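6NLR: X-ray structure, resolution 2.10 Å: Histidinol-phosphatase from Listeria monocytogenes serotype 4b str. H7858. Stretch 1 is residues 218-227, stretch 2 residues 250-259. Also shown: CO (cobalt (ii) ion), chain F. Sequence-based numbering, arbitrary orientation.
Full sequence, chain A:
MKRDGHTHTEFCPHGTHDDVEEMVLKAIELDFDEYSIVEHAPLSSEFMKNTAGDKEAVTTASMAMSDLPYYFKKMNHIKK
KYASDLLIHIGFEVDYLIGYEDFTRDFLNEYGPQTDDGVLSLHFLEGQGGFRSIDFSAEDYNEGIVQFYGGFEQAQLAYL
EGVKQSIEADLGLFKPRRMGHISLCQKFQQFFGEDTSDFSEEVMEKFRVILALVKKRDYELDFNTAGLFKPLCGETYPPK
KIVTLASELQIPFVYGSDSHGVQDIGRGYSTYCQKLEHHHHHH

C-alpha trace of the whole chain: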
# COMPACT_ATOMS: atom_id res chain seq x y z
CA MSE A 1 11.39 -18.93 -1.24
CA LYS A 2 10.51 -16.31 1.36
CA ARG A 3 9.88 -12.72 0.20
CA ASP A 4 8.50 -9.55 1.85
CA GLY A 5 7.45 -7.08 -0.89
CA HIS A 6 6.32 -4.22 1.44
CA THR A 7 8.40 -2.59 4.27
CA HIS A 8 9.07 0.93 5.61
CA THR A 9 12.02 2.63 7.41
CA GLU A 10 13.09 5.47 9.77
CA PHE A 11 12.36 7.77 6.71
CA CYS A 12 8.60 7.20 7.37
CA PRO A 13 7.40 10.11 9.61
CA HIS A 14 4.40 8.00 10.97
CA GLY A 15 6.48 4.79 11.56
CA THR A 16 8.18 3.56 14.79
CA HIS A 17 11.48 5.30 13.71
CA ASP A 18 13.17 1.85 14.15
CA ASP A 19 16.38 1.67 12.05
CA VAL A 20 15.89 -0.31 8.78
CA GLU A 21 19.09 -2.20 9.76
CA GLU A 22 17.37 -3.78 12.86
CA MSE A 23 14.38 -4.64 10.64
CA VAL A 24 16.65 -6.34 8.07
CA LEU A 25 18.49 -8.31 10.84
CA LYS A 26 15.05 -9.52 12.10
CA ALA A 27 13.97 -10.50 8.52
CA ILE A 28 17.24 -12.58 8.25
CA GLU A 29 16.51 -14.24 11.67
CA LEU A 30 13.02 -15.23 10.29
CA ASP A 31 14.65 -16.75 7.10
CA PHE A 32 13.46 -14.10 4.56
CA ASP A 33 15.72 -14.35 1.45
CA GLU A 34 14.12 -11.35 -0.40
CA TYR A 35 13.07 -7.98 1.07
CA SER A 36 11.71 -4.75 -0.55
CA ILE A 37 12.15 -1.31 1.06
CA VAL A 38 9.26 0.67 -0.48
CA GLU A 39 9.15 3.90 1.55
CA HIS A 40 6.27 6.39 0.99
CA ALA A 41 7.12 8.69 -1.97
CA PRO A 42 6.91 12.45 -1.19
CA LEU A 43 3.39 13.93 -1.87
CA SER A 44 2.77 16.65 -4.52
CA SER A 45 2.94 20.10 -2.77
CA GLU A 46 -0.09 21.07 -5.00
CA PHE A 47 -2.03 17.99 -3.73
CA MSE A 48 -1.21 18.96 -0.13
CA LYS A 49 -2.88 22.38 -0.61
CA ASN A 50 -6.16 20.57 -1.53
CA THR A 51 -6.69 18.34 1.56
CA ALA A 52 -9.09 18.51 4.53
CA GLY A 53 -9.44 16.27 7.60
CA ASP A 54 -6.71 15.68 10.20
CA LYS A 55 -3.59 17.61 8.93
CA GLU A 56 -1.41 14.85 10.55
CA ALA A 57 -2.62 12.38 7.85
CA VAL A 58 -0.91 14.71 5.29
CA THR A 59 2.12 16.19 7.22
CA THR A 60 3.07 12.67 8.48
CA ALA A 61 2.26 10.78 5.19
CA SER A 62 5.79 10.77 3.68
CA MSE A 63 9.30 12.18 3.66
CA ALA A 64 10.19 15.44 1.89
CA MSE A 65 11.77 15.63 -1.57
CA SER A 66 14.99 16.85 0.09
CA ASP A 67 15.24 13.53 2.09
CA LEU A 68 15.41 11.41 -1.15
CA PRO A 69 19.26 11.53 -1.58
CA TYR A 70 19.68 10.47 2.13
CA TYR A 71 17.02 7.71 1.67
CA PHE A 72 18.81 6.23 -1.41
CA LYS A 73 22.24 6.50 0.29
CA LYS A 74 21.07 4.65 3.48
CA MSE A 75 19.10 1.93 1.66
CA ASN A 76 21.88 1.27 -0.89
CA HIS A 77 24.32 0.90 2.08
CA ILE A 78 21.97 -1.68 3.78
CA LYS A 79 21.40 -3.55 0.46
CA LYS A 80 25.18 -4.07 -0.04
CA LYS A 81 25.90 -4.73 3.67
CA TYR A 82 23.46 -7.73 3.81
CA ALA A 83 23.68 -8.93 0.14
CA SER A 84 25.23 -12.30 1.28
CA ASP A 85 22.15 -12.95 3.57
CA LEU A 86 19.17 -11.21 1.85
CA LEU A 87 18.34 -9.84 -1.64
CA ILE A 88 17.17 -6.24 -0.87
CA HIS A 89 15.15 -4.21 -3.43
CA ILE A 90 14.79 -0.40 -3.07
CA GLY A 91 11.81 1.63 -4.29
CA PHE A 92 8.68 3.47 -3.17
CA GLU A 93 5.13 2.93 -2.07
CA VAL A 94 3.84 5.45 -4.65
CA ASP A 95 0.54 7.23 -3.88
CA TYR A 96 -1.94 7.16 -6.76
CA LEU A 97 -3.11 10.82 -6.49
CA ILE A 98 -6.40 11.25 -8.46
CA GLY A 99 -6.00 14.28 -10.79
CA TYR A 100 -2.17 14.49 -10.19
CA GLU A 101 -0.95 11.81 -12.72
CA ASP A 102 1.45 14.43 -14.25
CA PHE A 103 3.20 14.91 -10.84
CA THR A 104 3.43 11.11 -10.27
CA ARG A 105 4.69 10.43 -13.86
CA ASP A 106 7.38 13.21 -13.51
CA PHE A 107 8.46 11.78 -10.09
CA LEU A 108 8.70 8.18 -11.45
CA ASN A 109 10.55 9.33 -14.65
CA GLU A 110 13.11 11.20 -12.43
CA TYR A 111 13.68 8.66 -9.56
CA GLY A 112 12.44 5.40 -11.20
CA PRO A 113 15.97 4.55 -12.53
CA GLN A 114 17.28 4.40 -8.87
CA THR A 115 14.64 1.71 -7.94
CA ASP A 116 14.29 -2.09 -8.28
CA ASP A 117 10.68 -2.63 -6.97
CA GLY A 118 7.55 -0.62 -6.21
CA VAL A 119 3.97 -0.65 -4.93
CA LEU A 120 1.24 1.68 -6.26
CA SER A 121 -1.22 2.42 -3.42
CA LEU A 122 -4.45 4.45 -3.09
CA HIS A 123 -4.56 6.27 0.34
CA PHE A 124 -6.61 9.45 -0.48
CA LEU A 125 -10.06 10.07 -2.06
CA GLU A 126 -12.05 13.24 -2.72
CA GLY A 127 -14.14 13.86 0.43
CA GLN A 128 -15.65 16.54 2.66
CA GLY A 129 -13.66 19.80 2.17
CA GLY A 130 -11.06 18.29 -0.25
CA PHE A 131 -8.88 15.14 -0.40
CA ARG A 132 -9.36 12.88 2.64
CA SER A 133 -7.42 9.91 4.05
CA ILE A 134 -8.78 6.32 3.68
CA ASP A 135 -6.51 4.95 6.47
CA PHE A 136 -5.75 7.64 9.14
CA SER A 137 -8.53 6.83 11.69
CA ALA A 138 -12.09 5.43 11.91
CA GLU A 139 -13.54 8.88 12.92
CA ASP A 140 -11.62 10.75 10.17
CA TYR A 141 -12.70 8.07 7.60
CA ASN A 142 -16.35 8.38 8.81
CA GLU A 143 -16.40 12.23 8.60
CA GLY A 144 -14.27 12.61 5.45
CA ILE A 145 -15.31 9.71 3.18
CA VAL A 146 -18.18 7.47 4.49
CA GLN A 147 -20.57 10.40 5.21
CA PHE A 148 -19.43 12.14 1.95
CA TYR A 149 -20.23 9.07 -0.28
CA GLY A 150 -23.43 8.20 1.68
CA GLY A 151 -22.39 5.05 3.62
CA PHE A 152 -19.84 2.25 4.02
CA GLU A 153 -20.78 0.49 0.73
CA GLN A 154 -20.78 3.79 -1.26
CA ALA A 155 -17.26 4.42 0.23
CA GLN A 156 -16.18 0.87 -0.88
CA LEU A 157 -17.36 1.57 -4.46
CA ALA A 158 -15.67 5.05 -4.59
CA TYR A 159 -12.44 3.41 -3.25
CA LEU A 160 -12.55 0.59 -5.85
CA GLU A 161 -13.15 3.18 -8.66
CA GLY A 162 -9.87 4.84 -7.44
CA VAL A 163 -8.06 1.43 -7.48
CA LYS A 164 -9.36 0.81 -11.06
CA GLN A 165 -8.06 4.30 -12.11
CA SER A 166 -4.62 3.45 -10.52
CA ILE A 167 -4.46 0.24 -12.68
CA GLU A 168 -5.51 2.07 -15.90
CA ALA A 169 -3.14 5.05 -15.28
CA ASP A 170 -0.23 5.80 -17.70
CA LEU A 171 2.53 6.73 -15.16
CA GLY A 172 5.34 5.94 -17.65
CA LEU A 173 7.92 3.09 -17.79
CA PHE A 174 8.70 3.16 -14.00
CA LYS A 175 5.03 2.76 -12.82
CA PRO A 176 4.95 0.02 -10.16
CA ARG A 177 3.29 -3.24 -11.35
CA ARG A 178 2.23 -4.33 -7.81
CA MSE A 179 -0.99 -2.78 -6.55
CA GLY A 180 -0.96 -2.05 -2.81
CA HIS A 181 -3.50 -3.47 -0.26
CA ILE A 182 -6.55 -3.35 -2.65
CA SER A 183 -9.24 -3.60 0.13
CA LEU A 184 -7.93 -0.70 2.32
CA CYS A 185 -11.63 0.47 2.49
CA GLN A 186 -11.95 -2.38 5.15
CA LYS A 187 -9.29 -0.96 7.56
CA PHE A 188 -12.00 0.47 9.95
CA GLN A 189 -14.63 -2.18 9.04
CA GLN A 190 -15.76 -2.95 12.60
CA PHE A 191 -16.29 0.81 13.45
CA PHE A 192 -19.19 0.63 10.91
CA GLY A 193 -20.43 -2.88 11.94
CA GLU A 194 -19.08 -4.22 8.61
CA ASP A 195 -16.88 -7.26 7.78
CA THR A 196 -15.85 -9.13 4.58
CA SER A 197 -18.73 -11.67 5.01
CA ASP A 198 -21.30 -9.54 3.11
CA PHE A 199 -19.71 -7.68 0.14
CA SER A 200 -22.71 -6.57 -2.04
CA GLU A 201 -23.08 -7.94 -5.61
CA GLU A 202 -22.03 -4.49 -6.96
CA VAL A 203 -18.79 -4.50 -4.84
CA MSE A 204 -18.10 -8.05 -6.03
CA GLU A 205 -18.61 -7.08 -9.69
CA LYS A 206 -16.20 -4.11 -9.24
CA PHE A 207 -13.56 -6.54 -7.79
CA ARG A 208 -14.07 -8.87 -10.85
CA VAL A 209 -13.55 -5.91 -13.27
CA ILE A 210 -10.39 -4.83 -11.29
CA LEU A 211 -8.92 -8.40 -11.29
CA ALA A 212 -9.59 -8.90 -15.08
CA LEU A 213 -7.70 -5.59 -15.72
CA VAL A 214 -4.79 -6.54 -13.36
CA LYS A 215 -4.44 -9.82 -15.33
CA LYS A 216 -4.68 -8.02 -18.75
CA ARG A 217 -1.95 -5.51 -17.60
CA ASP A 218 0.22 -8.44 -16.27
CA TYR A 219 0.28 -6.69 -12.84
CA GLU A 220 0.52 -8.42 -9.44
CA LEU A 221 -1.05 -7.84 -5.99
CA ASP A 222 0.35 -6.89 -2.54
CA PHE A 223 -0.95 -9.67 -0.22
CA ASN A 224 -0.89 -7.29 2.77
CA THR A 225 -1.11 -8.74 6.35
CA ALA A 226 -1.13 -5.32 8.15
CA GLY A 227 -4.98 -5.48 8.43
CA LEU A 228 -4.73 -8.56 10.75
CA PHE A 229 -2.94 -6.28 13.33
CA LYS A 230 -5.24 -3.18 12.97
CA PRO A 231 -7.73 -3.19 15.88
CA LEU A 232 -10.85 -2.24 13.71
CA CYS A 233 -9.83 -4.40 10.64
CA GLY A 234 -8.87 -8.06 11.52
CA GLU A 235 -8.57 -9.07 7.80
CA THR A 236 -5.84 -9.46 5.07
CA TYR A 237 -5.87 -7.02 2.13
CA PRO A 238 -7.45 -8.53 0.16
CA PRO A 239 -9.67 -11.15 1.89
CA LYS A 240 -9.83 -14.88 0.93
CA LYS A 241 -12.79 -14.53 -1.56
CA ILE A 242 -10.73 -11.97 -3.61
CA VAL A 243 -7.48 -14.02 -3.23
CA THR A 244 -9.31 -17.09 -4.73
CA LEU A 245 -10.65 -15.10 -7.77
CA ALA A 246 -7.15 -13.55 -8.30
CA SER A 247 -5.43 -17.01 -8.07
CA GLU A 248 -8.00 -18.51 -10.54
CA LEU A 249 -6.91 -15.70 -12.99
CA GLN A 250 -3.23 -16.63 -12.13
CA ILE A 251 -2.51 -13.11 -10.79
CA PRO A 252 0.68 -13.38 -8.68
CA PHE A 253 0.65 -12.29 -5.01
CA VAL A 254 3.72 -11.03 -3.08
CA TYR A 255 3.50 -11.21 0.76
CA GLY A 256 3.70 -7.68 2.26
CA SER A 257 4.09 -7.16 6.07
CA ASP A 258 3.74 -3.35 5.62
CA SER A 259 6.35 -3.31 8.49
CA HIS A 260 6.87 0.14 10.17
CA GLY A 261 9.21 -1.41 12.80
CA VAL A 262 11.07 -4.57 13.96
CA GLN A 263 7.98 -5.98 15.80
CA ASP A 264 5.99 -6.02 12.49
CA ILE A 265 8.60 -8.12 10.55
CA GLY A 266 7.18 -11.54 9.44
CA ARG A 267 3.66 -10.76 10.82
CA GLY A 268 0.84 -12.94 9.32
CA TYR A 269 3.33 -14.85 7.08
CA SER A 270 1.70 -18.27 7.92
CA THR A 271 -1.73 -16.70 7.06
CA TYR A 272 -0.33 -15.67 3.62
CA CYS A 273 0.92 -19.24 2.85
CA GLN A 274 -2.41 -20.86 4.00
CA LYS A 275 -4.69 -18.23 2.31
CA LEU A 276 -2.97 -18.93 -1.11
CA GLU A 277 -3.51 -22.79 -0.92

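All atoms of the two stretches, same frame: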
# COMPACT_ATOMS: atom_id res chain seq x y z
N ASP A 218 -0.87 -7.57 -16.77
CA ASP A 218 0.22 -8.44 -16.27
C ASP A 218 0.79 -7.83 -14.98
O ASP A 218 2.02 -7.88 -14.78
CB ASP A 218 1.32 -8.61 -17.32
CG ASP A 218 2.16 -9.86 -17.12
OD1 ASP A 218 1.58 -10.90 -16.75
OD2 ASP A 218 3.37 -9.80 -17.37
N TYR A 219 -0.08 -7.28 -14.15
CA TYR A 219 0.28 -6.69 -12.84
C TYR A 219 0.22 -7.80 -11.78
O TYR A 219 -0.21 -8.94 -12.07
CB TYR A 219 -0.64 -5.52 -12.50
CG TYR A 219 -0.41 -4.23 -13.26
CD1 TYR A 219 0.64 -4.05 -14.15
CD2 TYR A 219 -1.24 -3.15 -13.03
CE1 TYR A 219 0.84 -2.84 -14.80
CE2 TYR A 219 -1.07 -1.94 -13.68
CZ TYR A 219 -0.04 -1.79 -14.59
OH TYR A 219 0.14 -0.59 -15.20
N GLU A 220 0.64 -7.47 -10.57
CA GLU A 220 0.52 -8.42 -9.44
C GLU A 220 -0.07 -7.67 -8.25
O GLU A 220 -0.24 -6.43 -8.35
CB GLU A 220 1.88 -9.08 -9.17
CG GLU A 220 2.97 -8.09 -8.84
CD GLU A 220 4.36 -8.68 -8.61
OE1 GLU A 220 4.55 -9.89 -8.92
OE2 GLU A 220 5.26 -7.90 -8.15
N LEU A 221 -0.38 -8.40 -7.18
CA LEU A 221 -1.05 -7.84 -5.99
C LEU A 221 -0.17 -8.02 -4.75
O LEU A 221 0.45 -9.09 -4.59
CB LEU A 221 -2.41 -8.50 -5.82
CG LEU A 221 -3.40 -8.22 -6.94
CD1 LEU A 221 -4.67 -9.02 -6.77
CD2 LEU A 221 -3.67 -6.72 -7.01
N ASP A 222 -0.13 -6.95 -3.95
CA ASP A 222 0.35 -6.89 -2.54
C ASP A 222 -0.61 -7.74 -1.71
O ASP A 222 -1.79 -7.34 -1.60
CB ASP A 222 0.38 -5.41 -2.15
CG ASP A 222 0.84 -5.02 -0.74
OD1 ASP A 222 1.82 -5.60 -0.27
OD2 ASP A 222 0.22 -4.07 -0.17
N PHE A 223 -0.16 -8.88 -1.20
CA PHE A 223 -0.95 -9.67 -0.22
C PHE A 223 -0.53 -9.14 1.15
O PHE A 223 0.50 -9.57 1.71
CB PHE A 223 -0.74 -11.18 -0.35
CG PHE A 223 -1.56 -11.98 0.62
CD1 PHE A 223 -1.18 -12.11 1.96
CD2 PHE A 223 -2.72 -12.61 0.22
CE1 PHE A 223 -1.92 -12.86 2.86
CE2 PHE A 223 -3.48 -13.35 1.13
CZ PHE A 223 -3.08 -13.47 2.44
N ASN A 224 -1.31 -8.17 1.65
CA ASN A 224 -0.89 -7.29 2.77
C ASN A 224 -1.52 -7.78 4.09
O ASN A 224 -2.76 -7.81 4.20
CB ASN A 224 -1.17 -5.86 2.36
CG ASN A 224 -0.63 -4.83 3.32
OD1 ASN A 224 -0.77 -4.98 4.54
ND2 ASN A 224 -0.02 -3.79 2.77
N THR A 225 -0.69 -8.15 5.06
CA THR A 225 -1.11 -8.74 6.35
C THR A 225 -1.30 -7.68 7.43
O THR A 225 -1.79 -8.04 8.52
CB THR A 225 -0.15 -9.84 6.79
OG1 THR A 225 1.16 -9.24 6.92
CG2 THR A 225 -0.17 -10.99 5.80
N ALA A 226 -1.04 -6.41 7.14
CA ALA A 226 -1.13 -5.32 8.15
C ALA A 226 -2.53 -5.29 8.78
O ALA A 226 -2.63 -5.01 9.97
CB ALA A 226 -0.80 -3.99 7.54
N GLY A 227 -3.58 -5.55 7.99
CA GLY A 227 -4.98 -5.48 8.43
C GLY A 227 -5.27 -6.42 9.58
O GLY A 227 -6.15 -6.07 10.43
N GLN A 250 -4.71 -16.51 -12.22
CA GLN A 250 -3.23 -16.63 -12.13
C GLN A 250 -2.57 -15.26 -12.00
O GLN A 250 -1.54 -15.04 -12.60
CB GLN A 250 -2.72 -17.41 -13.34
CG GLN A 250 -3.36 -18.78 -13.46
CD GLN A 250 -2.92 -19.35 -14.77
OE1 GLN A 250 -3.57 -19.14 -15.78
NE2 GLN A 250 -1.76 -19.99 -14.77
N ILE A 251 -3.16 -14.37 -11.21
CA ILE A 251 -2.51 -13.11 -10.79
C ILE A 251 -1.57 -13.45 -9.63
O ILE A 251 -2.00 -13.99 -8.60
CB ILE A 251 -3.55 -12.07 -10.37
CG1 ILE A 251 -4.49 -11.67 -11.52
CG2 ILE A 251 -2.85 -10.88 -9.73
CD1 ILE A 251 -5.76 -10.93 -11.07
N PRO A 252 -0.27 -13.12 -9.75
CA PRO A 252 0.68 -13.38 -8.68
C PRO A 252 0.40 -12.46 -7.49
O PRO A 252 0.04 -11.30 -7.67
CB PRO A 252 2.06 -13.07 -9.26
CG PRO A 252 1.83 -12.99 -10.77
CD PRO A 252 0.39 -12.54 -10.93
N PHE A 253 0.64 -13.01 -6.30
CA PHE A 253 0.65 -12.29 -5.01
C PHE A 253 2.08 -12.27 -4.49
O PHE A 253 2.78 -13.24 -4.65
CB PHE A 253 -0.27 -12.99 -4.00
CG PHE A 253 -1.73 -12.67 -4.18
CD1 PHE A 253 -2.26 -11.47 -3.71
CD2 PHE A 253 -2.57 -13.57 -4.83
CE1 PHE A 253 -3.60 -11.19 -3.88
CE2 PHE A 253 -3.91 -13.29 -4.98
CZ PHE A 253 -4.43 -12.11 -4.50
N VAL A 254 2.48 -11.15 -3.90
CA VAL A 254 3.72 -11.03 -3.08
C VAL A 254 3.29 -10.66 -1.66
O VAL A 254 2.62 -9.62 -1.50
CB VAL A 254 4.67 -9.98 -3.68
CG1 VAL A 254 5.97 -9.91 -2.88
CG2 VAL A 254 4.93 -10.23 -5.16
N TYR A 255 3.66 -11.49 -0.69
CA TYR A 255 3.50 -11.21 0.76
C TYR A 255 4.06 -9.82 1.06
O TYR A 255 5.17 -9.54 0.63
CB TYR A 255 4.22 -12.23 1.62
CG TYR A 255 4.39 -11.82 3.06
CD1 TYR A 255 3.34 -11.90 3.96
CD2 TYR A 255 5.60 -11.35 3.54
CE1 TYR A 255 3.49 -11.54 5.29
CE2 TYR A 255 5.78 -11.00 4.88
CZ TYR A 255 4.72 -11.12 5.76
OH TYR A 255 4.86 -10.76 7.07
N GLY A 256 3.29 -9.01 1.77
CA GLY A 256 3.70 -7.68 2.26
C GLY A 256 3.30 -7.51 3.71
O GLY A 256 2.08 -7.52 3.97
N SER A 257 4.29 -7.39 4.62
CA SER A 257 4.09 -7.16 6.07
C SER A 257 3.61 -5.72 6.31
O SER A 257 3.01 -5.47 7.35
CB SER A 257 5.38 -7.40 6.83
OG SER A 257 6.40 -6.48 6.43
N ASP A 258 3.91 -4.81 5.40
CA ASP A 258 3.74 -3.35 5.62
C ASP A 258 4.45 -2.94 6.93
O ASP A 258 3.88 -2.12 7.68
CB ASP A 258 2.26 -2.97 5.62
CG ASP A 258 1.99 -1.69 4.87
OD1 ASP A 258 2.91 -0.86 4.80
OD2 ASP A 258 0.89 -1.55 4.32
N SER A 259 5.62 -3.49 7.20
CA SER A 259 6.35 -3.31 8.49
C SER A 259 6.76 -1.84 8.65
O SER A 259 7.36 -1.28 7.70
CB SER A 259 7.52 -4.24 8.57
OG SER A 259 7.08 -5.58 8.79
CO CO F . 2.94 0.67 3.19
O HOH W 1 3.93 -6.83 -1.55
O HOH W 2 0.76 0.64 2.85

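Residues 220-224 and 253-256 are neighboring parallel strands, paired Leu221 with Phe253, Asp222 with Val254, Phe223 with Tyr255 and Asn224 with Gly256. The hydrogen-bond ladder alternates in the parallel manner: Leu221 N to Pro252 O (3.0 Å), Val254 N to Leu221 O (3.0 Å), Phe223 N to Val254 O (2.9 Å), Gly256 N to Phe223 O (2.8 Å) and, past the first strand, Thr225 N to Gly256 O (3.0 Å). CA-H...O contacts, such as Phe253 CA to Leu221 O at 3.2 Å, tighten the seam.

The face carrying Leu221, Phe223, Phe253 and Tyr255 is apolar and bulky. The Phe253 ring leans across to the first strand, its CE1 3.5 Å from Leu221 CB and its CD1 3.7 Å from Phe223 CB, so it covers the gap between those two side chains. The Phe223 ring turns its edge toward the face of Phe253 in an offset arrangement, planes at 87° and centroids 5.9 Å apart. Before the second strand begins, Ile251 adds a methyl, CG2, 3.9 Å from Leu221 CG.

The other face is more polar, and its hollow lies at Gly256. An ideal CB there would sit 2.3 Å from Asp222 OD1, a clash; without one, that carboxylate oxygen rests 3.8 Å from Gly256 CA. Water 1 bridges the strands beside it, donating to Asp222 OD1 (2.8 Å) and Val254 O (3.1 Å). Asn224 ND2 donates to both Asp222 OD2 (3.0 Å) and Asp258 OD2 (2.9 Å), linking two carboxylates, while Asn224 OD1 accepts from Ala226 N (3.0 Å). Asp258 OD1 binds cobalt at 2.2 Å, and its OD2 accepts from metal-bound water 2 at 2.6 Å. The small methyl of Ala226 packs alongside, its CB 3.8 Å from Asp258 CB.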